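Local coordinates for type IV pilus biogenesis protein PilB (Streptococcus sanguinis, PDB 7B7P) that is a minor pilin of type IV pili with a direct role in adhesion, joining a pilin module to a metal-binding von Willebrand factor A-like module, at residues R196-I201 with T400-L405; A30-I35 with D419-S424. One frame throughout, in Å; residues are numbered along the deposited sequence.

Contact 1 of 2, residues R196-I201 with T400-L405; sequences RKKSVI and TNEEAL
A bend at the second torsion of Lys198 (chi2 -50°), followed by a nearly extended tail, lays this lysine across the first turn of helix 402-424. From the other side Glu402 sends CG anti to its backbone N (chi1 -167°) and runs out extended, meeting the lysine at about a right angle, while Glu403 has to fold back at its own chi2 to reach the same ammonium. Lys198 NZ makes a salt bridge with Glu402 OE1 at 3.4 Å, weak as a hydrogen bond, and a longer one with Glu403 OE1 at 3.6 Å. Nearer the backbone, the aliphatic part of the lysine packs: CB rests on Leu405 CD2 at 3.8 Å, and CE lies 3.4 Å from the backbone O of Glu402. The leucine continues inward to Ile368 and Phe370 of strand 364-370. Asn401 is the N-cap of the second helix, its OD1 accepting from Ala404 N at 3.0 Å. Gln406 OE1 takes a hydrogen bond from Lys198 NZ and is its strongest polar partner. Through these contacts Lys198, on helix 191-209, joins it to helix 402-424 in a partly buried contact, with Glu403 exposed and Lys198 and Leu405 buried. Glu402 OE1 and Glu403 OE1 lie only 2.7 Å apart, so an acid here probably holds a proton. Glu189 crowds the other oxygen of Glu402, which may favour protonation, and the lysine would partly balance the charge that is left.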
ATOM      1  N   ARG A 196      -7.317   2.966 -20.136  1.00 64.02           N
ATOM      2  CA  ARG A 196      -6.798   4.317 -20.360  1.00 68.62           C
ATOM      3  C   ARG A 196      -7.518   5.345 -19.488  1.00 73.91           C
ATOM      4  O   ARG A 196      -6.884   6.076 -18.714  1.00 74.44           O
ATOM      5  CB  ARG A 196      -6.933   4.692 -21.825  1.00 67.76           C
ATOM      6  CG  ARG A 196      -6.029   3.952 -22.746  1.00 71.03           C
ATOM      7  CD  ARG A 196      -6.209   4.556 -24.089  1.00 72.93           C
ATOM      8  NE  ARG A 196      -5.941   3.662 -25.207  1.00 80.14           N
ATOM      9  CZ  ARG A 196      -4.764   3.591 -25.816  1.00 76.18           C
ATOM     10  NH1 ARG A 196      -3.760   4.333 -25.372  1.00 73.24           N
ATOM     11  NH2 ARG A 196      -4.590   2.780 -26.858  1.00 73.84           N
ATOM     12  N   LYS A 197      -8.851   5.399 -19.584  1.00 71.65           N
ATOM     13  CA  LYS A 197      -9.607   6.384 -18.812  1.00 77.29           C
ATOM     14  C   LYS A 197      -9.385   6.206 -17.312  1.00 73.94           C
ATOM     15  O   LYS A 197      -9.095   7.173 -16.595  1.00 75.77           O
ATOM     16  CB  LYS A 197     -11.103   6.291 -19.145  1.00 78.49           C
ATOM     17  CG  LYS A 197     -11.471   6.500 -20.625  1.00 83.41           C
ATOM     18  CD  LYS A 197     -12.996   6.399 -20.812  1.00 90.43           C
ATOM     19  CE  LYS A 197     -13.440   6.820 -22.210  1.00 95.79           C
ATOM     20  NZ  LYS A 197     -12.799   6.003 -23.305  1.00 94.60           N
ATOM     21  N   LYS A 198      -9.511   4.971 -16.811  1.00 75.82           N
ATOM     22  CA  LYS A 198      -9.499   4.774 -15.362  1.00 74.93           C
ATOM     23  C   LYS A 198      -8.117   4.972 -14.751  1.00 72.84           C
ATOM     24  O   LYS A 198      -8.013   5.276 -13.552  1.00 73.45           O
ATOM     25  CB  LYS A 198     -10.029   3.381 -15.005  1.00 69.64           C
ATOM     26  CG  LYS A 198     -11.511   3.180 -15.273  1.00 76.56           C
ATOM     27  CD  LYS A 198     -12.346   4.306 -14.662  1.00 76.47           C
ATOM     28  CE  LYS A 198     -13.839   4.032 -14.798  1.00 75.40           C
ATOM     29  NZ  LYS A 198     -14.642   5.258 -14.474  1.00 75.45           N
ATOM     30  N   SER A 199      -7.050   4.806 -15.527  1.00 73.71           N
ATOM     31  CA  SER A 199      -5.734   5.064 -14.958  1.00 77.49           C
ATOM     32  C   SER A 199      -5.349   6.541 -15.033  1.00 76.11           C
ATOM     33  O   SER A 199      -4.604   7.018 -14.166  1.00 74.64           O
ATOM     34  CB  SER A 199      -4.676   4.167 -15.623  1.00 68.56           C
ATOM     35  OG  SER A 199      -4.521   4.439 -17.001  1.00 67.76           O
ATOM     36  N   VAL A 200      -5.877   7.282 -16.011  1.00 76.77           N
ATOM     37  CA  VAL A 200      -5.797   8.746 -15.963  1.00 76.54           C
ATOM     38  C   VAL A 200      -6.386   9.264 -14.652  1.00 79.45           C
ATOM     39  O   VAL A 200      -5.768  10.074 -13.948  1.00 81.28           O
ATOM     40  CB  VAL A 200      -6.498   9.367 -17.186  1.00 78.86           C
ATOM     41  CG1 VAL A 200      -6.562  10.895 -17.054  1.00 85.72           C
ATOM     42  CG2 VAL A 200      -5.773   8.991 -18.465  1.00 77.42           C
ATOM     43  N   ILE A 201      -7.580   8.776 -14.286  1.00 79.42           N
ATOM     44  CA  ILE A 201      -8.184   9.129 -12.997  1.00 73.18           C
ATOM     45  C   ILE A 201      -7.252   8.762 -11.846  1.00 80.23           C
ATOM     46  O   ILE A 201      -7.064   9.542 -10.901  1.00 85.25           O
ATOM     47  CB  ILE A 201      -9.559   8.450 -12.850  1.00 79.21           C
ATOM     48  CG1 ILE A 201     -10.540   8.982 -13.901  1.00 80.58           C
ATOM     49  CG2 ILE A 201     -10.123   8.636 -11.442  1.00 78.73           C
ATOM     50  CD1 ILE A 201     -11.968   8.558 -13.660  1.00 73.00           C
ATOM     51  N   THR A 400     -14.252  -6.868 -12.295  1.00 67.71           N
ATOM     52  CA  THR A 400     -15.005  -7.446 -13.396  1.00 68.66           C
ATOM     53  C   THR A 400     -15.835  -6.424 -14.168  1.00 69.68           C
ATOM     54  O   THR A 400     -16.496  -6.800 -15.141  1.00 68.19           O
ATOM     55  CB  THR A 400     -15.918  -8.568 -12.887  1.00 68.17           C
ATOM     56  OG1 THR A 400     -16.922  -8.003 -12.036  1.00 74.74           O
ATOM     57  CG2 THR A 400     -15.111  -9.625 -12.102  1.00 55.18           C
ATOM     58  N   ASN A 401     -15.821  -5.150 -13.784  1.00 68.05           N
ATOM     59  CA  ASN A 401     -16.528  -4.152 -14.577  1.00 70.75           C
ATOM     60  C   ASN A 401     -15.839  -2.802 -14.422  1.00 73.28           C
ATOM     61  O   ASN A 401     -14.859  -2.662 -13.689  1.00 69.98           O
ATOM     62  CB  ASN A 401     -18.019  -4.070 -14.197  1.00 66.40           C
ATOM     63  CG  ASN A 401     -18.234  -3.904 -12.717  1.00 66.77           C
ATOM     64  OD1 ASN A 401     -17.952  -2.850 -12.161  1.00 70.28           O
ATOM     65  ND2 ASN A 401     -18.716  -4.956 -12.062  1.00 70.89           N
ATOM     66  N   GLU A 402     -16.395  -1.799 -15.105  1.00 75.45           N
ATOM     67  CA  GLU A 402     -15.746  -0.496 -15.209  1.00 80.28           C
ATOM     68  C   GLU A 402     -15.604   0.189 -13.853  1.00 80.45           C
ATOM     69  O   GLU A 402     -14.624   0.910 -13.625  1.00 81.34           O
ATOM     70  CB  GLU A 402     -16.525   0.398 -16.186  1.00 78.77           C
ATOM     71  CG  GLU A 402     -15.767   1.638 -16.588  1.00 82.32           C
ATOM     72  CD  GLU A 402     -16.652   2.818 -16.979  1.00 96.62           C
ATOM     73  OE1 GLU A 402     -17.094   3.566 -16.068  1.00 95.94           O
ATOM     74  OE2 GLU A 402     -16.877   3.018 -18.200  1.00 99.39           O
ATOM     75  N   GLU A 403     -16.555  -0.016 -12.939  1.00 77.59           N
ATOM     76  CA  GLU A 403     -16.500   0.695 -11.668  1.00 76.58           C
ATOM     77  C   GLU A 403     -15.762  -0.084 -10.594  1.00 73.19           C
ATOM     78  O   GLU A 403     -15.230   0.518  -9.649  1.00 74.22           O
ATOM     79  CB  GLU A 403     -17.915   1.049 -11.191  1.00 81.56           C
ATOM     80  CG  GLU A 403     -18.237   2.519 -11.451  1.00 91.88           C
ATOM     81  CD  GLU A 403     -18.443   2.826 -12.942  1.00 99.71           C
ATOM     82  OE1 GLU A 403     -17.829   3.818 -13.432  1.00 91.47           O
ATOM     83  OE2 GLU A 403     -19.228   2.090 -13.605  1.00 97.18           O
ATOM     84  N   ALA A 404     -15.703  -1.407 -10.720  1.00 70.38           N
ATOM     85  CA  ALA A 404     -14.776  -2.164  -9.892  1.00 74.07           C
ATOM     86  C   ALA A 404     -13.346  -1.670 -10.109  1.00 67.52           C
ATOM     87  O   ALA A 404     -12.598  -1.443  -9.150  1.00 70.54           O
ATOM     88  CB  ALA A 404     -14.908  -3.653 -10.202  1.00 71.92           C
ATOM     89  N   LEU A 405     -12.965  -1.446 -11.363  1.00 66.86           N
ATOM     90  CA  LEU A 405     -11.612  -0.977 -11.634  1.00 67.89           C
ATOM     91  C   LEU A 405     -11.358   0.375 -10.971  1.00 71.23           C
ATOM     92  O   LEU A 405     -10.357   0.552 -10.260  1.00 71.37           O
ATOM     93  CB  LEU A 405     -11.362  -0.914 -13.138  1.00 64.23           C
ATOM     94  CG  LEU A 405      -9.915  -0.512 -13.436  1.00 70.19           C
ATOM     95  CD1 LEU A 405      -8.886  -1.439 -12.727  1.00 61.29           C
ATOM     96  CD2 LEU A 405      -9.668  -0.425 -14.933  1.00 55.64           C
TER

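Contact 2 of 2, residues A30-I35 with D419-S424; sequences ATSIFI and DLWFVS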
ATOM      1  N   ALA A  30      -5.518  18.159  17.182  1.00 91.83           N
ATOM      2  CA  ALA A  30      -4.491  17.428  16.449  1.00 89.40           C
ATOM      3  C   ALA A  30      -4.944  17.133  15.026  1.00 86.68           C
ATOM      4  O   ALA A  30      -6.097  16.768  14.783  1.00 87.90           O
ATOM      5  CB  ALA A  30      -4.137  16.128  17.163  1.00 83.42           C
ATOM      6  N   THR A  31      -4.028  17.307  14.081  1.00 88.84           N
ATOM      7  CA  THR A  31      -4.336  16.995  12.696  1.00 87.20           C
ATOM      8  C   THR A  31      -3.909  15.583  12.300  1.00 79.82           C
ATOM      9  O   THR A  31      -4.248  15.141  11.201  1.00 81.84           O
ATOM     10  CB  THR A  31      -3.704  18.043  11.769  1.00 87.72           C
ATOM     11  OG1 THR A  31      -2.379  18.349  12.219  1.00 92.06           O
ATOM     12  CG2 THR A  31      -4.544  19.324  11.777  1.00 91.79           C
ATOM     13  N   SER A  32      -3.204  14.862  13.173  1.00 77.60           N
ATOM     14  CA  SER A  32      -2.989  13.429  13.003  1.00 83.18           C
ATOM     15  C   SER A  32      -2.719  12.816  14.371  1.00 76.80           C
ATOM     16  O   SER A  32      -2.066  13.431  15.216  1.00 80.84           O
ATOM     17  CB  SER A  32      -1.830  13.124  12.043  1.00 80.28           C
ATOM     18  OG  SER A  32      -0.600  13.577  12.573  1.00 84.16           O
ATOM     19  N   ILE A  33      -3.234  11.613  14.586  1.00 75.47           N
ATOM     20  CA  ILE A  33      -3.192  10.944  15.880  1.00 77.63           C
ATOM     21  C   ILE A  33      -2.669   9.538  15.671  1.00 74.78           C
ATOM     22  O   ILE A  33      -3.132   8.831  14.771  1.00 78.77           O
ATOM     23  CB  ILE A  33      -4.583  10.858  16.551  1.00 77.38           C
ATOM     24  CG1 ILE A  33      -5.195  12.234  16.757  1.00 77.38           C
ATOM     25  CG2 ILE A  33      -4.482  10.101  17.880  1.00 71.03           C
ATOM     26  CD1 ILE A  33      -4.681  12.900  17.980  1.00 82.28           C
ATOM     27  N   PHE A  34      -1.750   9.119  16.536  1.00 72.00           N
ATOM     28  CA  PHE A  34      -1.304   7.735  16.611  1.00 74.06           C
ATOM     29  C   PHE A  34      -1.527   7.249  18.033  1.00 74.85           C
ATOM     30  O   PHE A  34      -1.034   7.866  18.980  1.00 75.51           O
ATOM     31  CB  PHE A  34       0.179   7.601  16.226  1.00 79.93           C
ATOM     32  CG  PHE A  34       0.442   7.780  14.754  1.00 78.73           C
ATOM     33  CD1 PHE A  34       0.543   9.049  14.208  1.00 79.24           C
ATOM     34  CD2 PHE A  34       0.576   6.680  13.916  1.00 81.64           C
ATOM     35  CE1 PHE A  34       0.769   9.222  12.849  1.00 84.00           C
ATOM     36  CE2 PHE A  34       0.808   6.844  12.555  1.00 79.98           C
ATOM     37  CZ  PHE A  34       0.905   8.114  12.025  1.00 83.02           C
ATOM     38  N   ILE A  35      -2.263   6.152  18.185  1.00 77.17           N
ATOM     39  CA  ILE A  35      -2.332   5.467  19.472  1.00 75.55           C
ATOM     40  C   ILE A  35      -1.138   4.525  19.584  1.00 79.60           C
ATOM     41  O   ILE A  35      -0.854   3.749  18.663  1.00 76.90           O
ATOM     42  CB  ILE A  35      -3.660   4.709  19.624  1.00 73.50           C
ATOM     43  CG1 ILE A  35      -4.842   5.671  19.533  1.00 78.36           C
ATOM     44  CG2 ILE A  35      -3.715   4.007  20.962  1.00 74.00           C
ATOM     45  CD1 ILE A  35      -6.101   5.105  20.153  1.00 77.15           C
ATOM     46  N   ASP A 419       0.223   4.032   4.012  1.00 84.23           N
ATOM     47  CA  ASP A 419       1.619   3.673   4.248  1.00 79.98           C
ATOM     48  C   ASP A 419       2.461   4.917   4.486  1.00 77.99           C
ATOM     49  O   ASP A 419       3.301   4.945   5.392  1.00 80.94           O
ATOM     50  CB  ASP A 419       2.185   2.886   3.067  1.00 83.40           C
ATOM     51  CG  ASP A 419       1.483   1.557   2.847  1.00 83.10           C
ATOM     52  OD1 ASP A 419       0.950   0.970   3.823  1.00 77.35           O
ATOM     53  OD2 ASP A 419       1.482   1.104   1.678  1.00 82.59           O
ATOM     54  N   LEU A 420       2.242   5.956   3.674  1.00 78.03           N
ATOM     55  CA  LEU A 420       2.967   7.212   3.824  1.00 78.76           C
ATOM     56  C   LEU A 420       2.767   7.807   5.215  1.00 85.69           C
ATOM     57  O   LEU A 420       3.736   8.138   5.908  1.00 86.63           O
ATOM     58  CB  LEU A 420       2.510   8.195   2.746  1.00 78.49           C
ATOM     59  CG  LEU A 420       3.310   9.495   2.698  1.00 88.92           C
ATOM     60  CD1 LEU A 420       4.773   9.214   2.365  1.00 89.51           C
ATOM     61  CD2 LEU A 420       2.708  10.438   1.696  1.00 84.76           C
ATOM     62  N   TRP A 421       1.506   7.958   5.633  1.00 84.71           N
ATOM     63  CA  TRP A 421       1.216   8.431   6.983  1.00 84.79           C
ATOM     64  C   TRP A 421       1.882   7.553   8.032  1.00 84.08           C
ATOM     65  O   TRP A 421       2.494   8.055   8.981  1.00 86.94           O
ATOM     66  CB  TRP A 421      -0.300   8.480   7.201  1.00 84.41           C
ATOM     67  CG  TRP A 421      -0.849   9.774   6.759  1.00 83.59           C
ATOM     68  CD1 TRP A 421      -1.601  10.025   5.637  1.00 87.87           C
ATOM     69  CD2 TRP A 421      -0.646  11.029   7.400  1.00 90.79           C
ATOM     70  NE1 TRP A 421      -1.887  11.371   5.551  1.00 91.35           N
ATOM     71  CE2 TRP A 421      -1.310  12.008   6.624  1.00 94.80           C
ATOM     72  CE3 TRP A 421       0.030  11.427   8.565  1.00 89.87           C
ATOM     73  CZ2 TRP A 421      -1.318  13.356   6.981  1.00 95.79           C
ATOM     74  CZ3 TRP A 421       0.024  12.768   8.915  1.00 90.39           C
ATOM     75  CH2 TRP A 421      -0.646  13.716   8.127  1.00 93.82           C
ATOM     76  N   PHE A 422       1.803   6.239   7.856  1.00 85.90           N
ATOM     77  CA  PHE A 422       2.273   5.325   8.888  1.00 85.63           C
ATOM     78  C   PHE A 422       3.786   5.360   9.040  1.00 89.77           C
ATOM     79  O   PHE A 422       4.301   5.091  10.134  1.00 92.34           O
ATOM     80  CB  PHE A 422       1.814   3.913   8.557  1.00 87.38           C
ATOM     81  CG  PHE A 422       1.317   3.157   9.731  1.00 85.59           C
ATOM     82  CD1 PHE A 422       2.205   2.541  10.592  1.00 88.82           C
ATOM     83  CD2 PHE A 422      -0.047   3.056   9.976  1.00 89.66           C
ATOM     84  CE1 PHE A 422       1.742   1.829  11.693  1.00 89.08           C
ATOM     85  CE2 PHE A 422      -0.523   2.347  11.071  1.00 87.60           C
ATOM     86  CZ  PHE A 422       0.372   1.732  11.932  1.00 88.32           C
ATOM     87  N   VAL A 423       4.511   5.669   7.967  1.00 87.38           N
ATOM     88  CA  VAL A 423       5.969   5.631   8.025  1.00 90.64           C
ATOM     89  C   VAL A 423       6.547   6.982   8.446  1.00 89.00           C
ATOM     90  O   VAL A 423       7.590   7.029   9.110  1.00 87.12           O
ATOM     91  CB  VAL A 423       6.551   5.151   6.678  1.00 92.46           C
ATOM     92  CG1 VAL A 423       6.535   6.278   5.616  1.00 90.02           C
ATOM     93  CG2 VAL A 423       7.954   4.578   6.880  1.00 92.15           C
ATOM     94  N   SER A 424       5.877   8.085   8.100  1.00 86.57           N
ATOM     95  CA  SER A 424       6.228   9.362   8.696  1.00 88.23           C
ATOM     96  C   SER A 424       5.920   9.390  10.190  1.00 89.53           C
ATOM     97  O   SER A 424       6.463  10.230  10.916  1.00 90.27           O
ATOM     98  CB  SER A 424       5.498  10.498   7.979  1.00 87.59           C
ATOM     99  OG  SER A 424       5.434  10.277   6.576  1.00 86.89           O
TER
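Phe34 and Ser32, both directed from strand 32-36 toward the last turns of helix 402-424, make the closest contacts here. Phe34 CG, anti to the carbonyl carbon (chi1 -72°), carries the ring out to the helix. The phenyl presents its edge to the helix backbone: Phe34 CZ lies 3.4 Å from Trp421 O, near the ring plane, and CE2 is 4.2 Å from Phe422 CA. Two residues earlier, Ser32 CB meets the far end of the indole, 3.7 Å from Trp421 CZ3. The contact is therefore van der Waals packing. In the next shell Phe137 stacks on Phe34 and also meets the Trp421 ring, the latter pair with planes about 25° apart, while Trp52 packs edge-to-face with Phe34. Trp52 NE1 in turn donates to Ser424 O, and Ser424 OG bonds back to Leu420 O at 2.8 Å. Thr31 and Ser32 form a classic beta bulge opposite Arg152. The axes of the short segments 32-35 and 419-424 come within 10.4 Å at an angle of 68°. Strand 32-36 runs between strands 148-152 and 136-139 of a mixed sheet, and the C-terminal end of helix 402-424, coming from the von Willebrand factor A-like module, abuts that sheet.

In the fold
Helix 402-424 serves both contacts, its first turn in contact 1 and its last turns in contact 2, with centres about 29 Å apart and no touch between them. Each is partly buried, mixing buried residues with an exposed one. Contact 1 joins two helices within the von Willebrand factor A-like module, and its chemistry is a charged network above an aliphatic base; Leu405 lies about 10 Å, side chain to side chain, from Asp284, a residue seen to bind magnesium in a structure of this protein. Contact 2, away from that site, brings the helix to a strand of the pilin module through aromatic and backbone packing. Along the chain, contact 1 is nested inside the loop closed by contact 2.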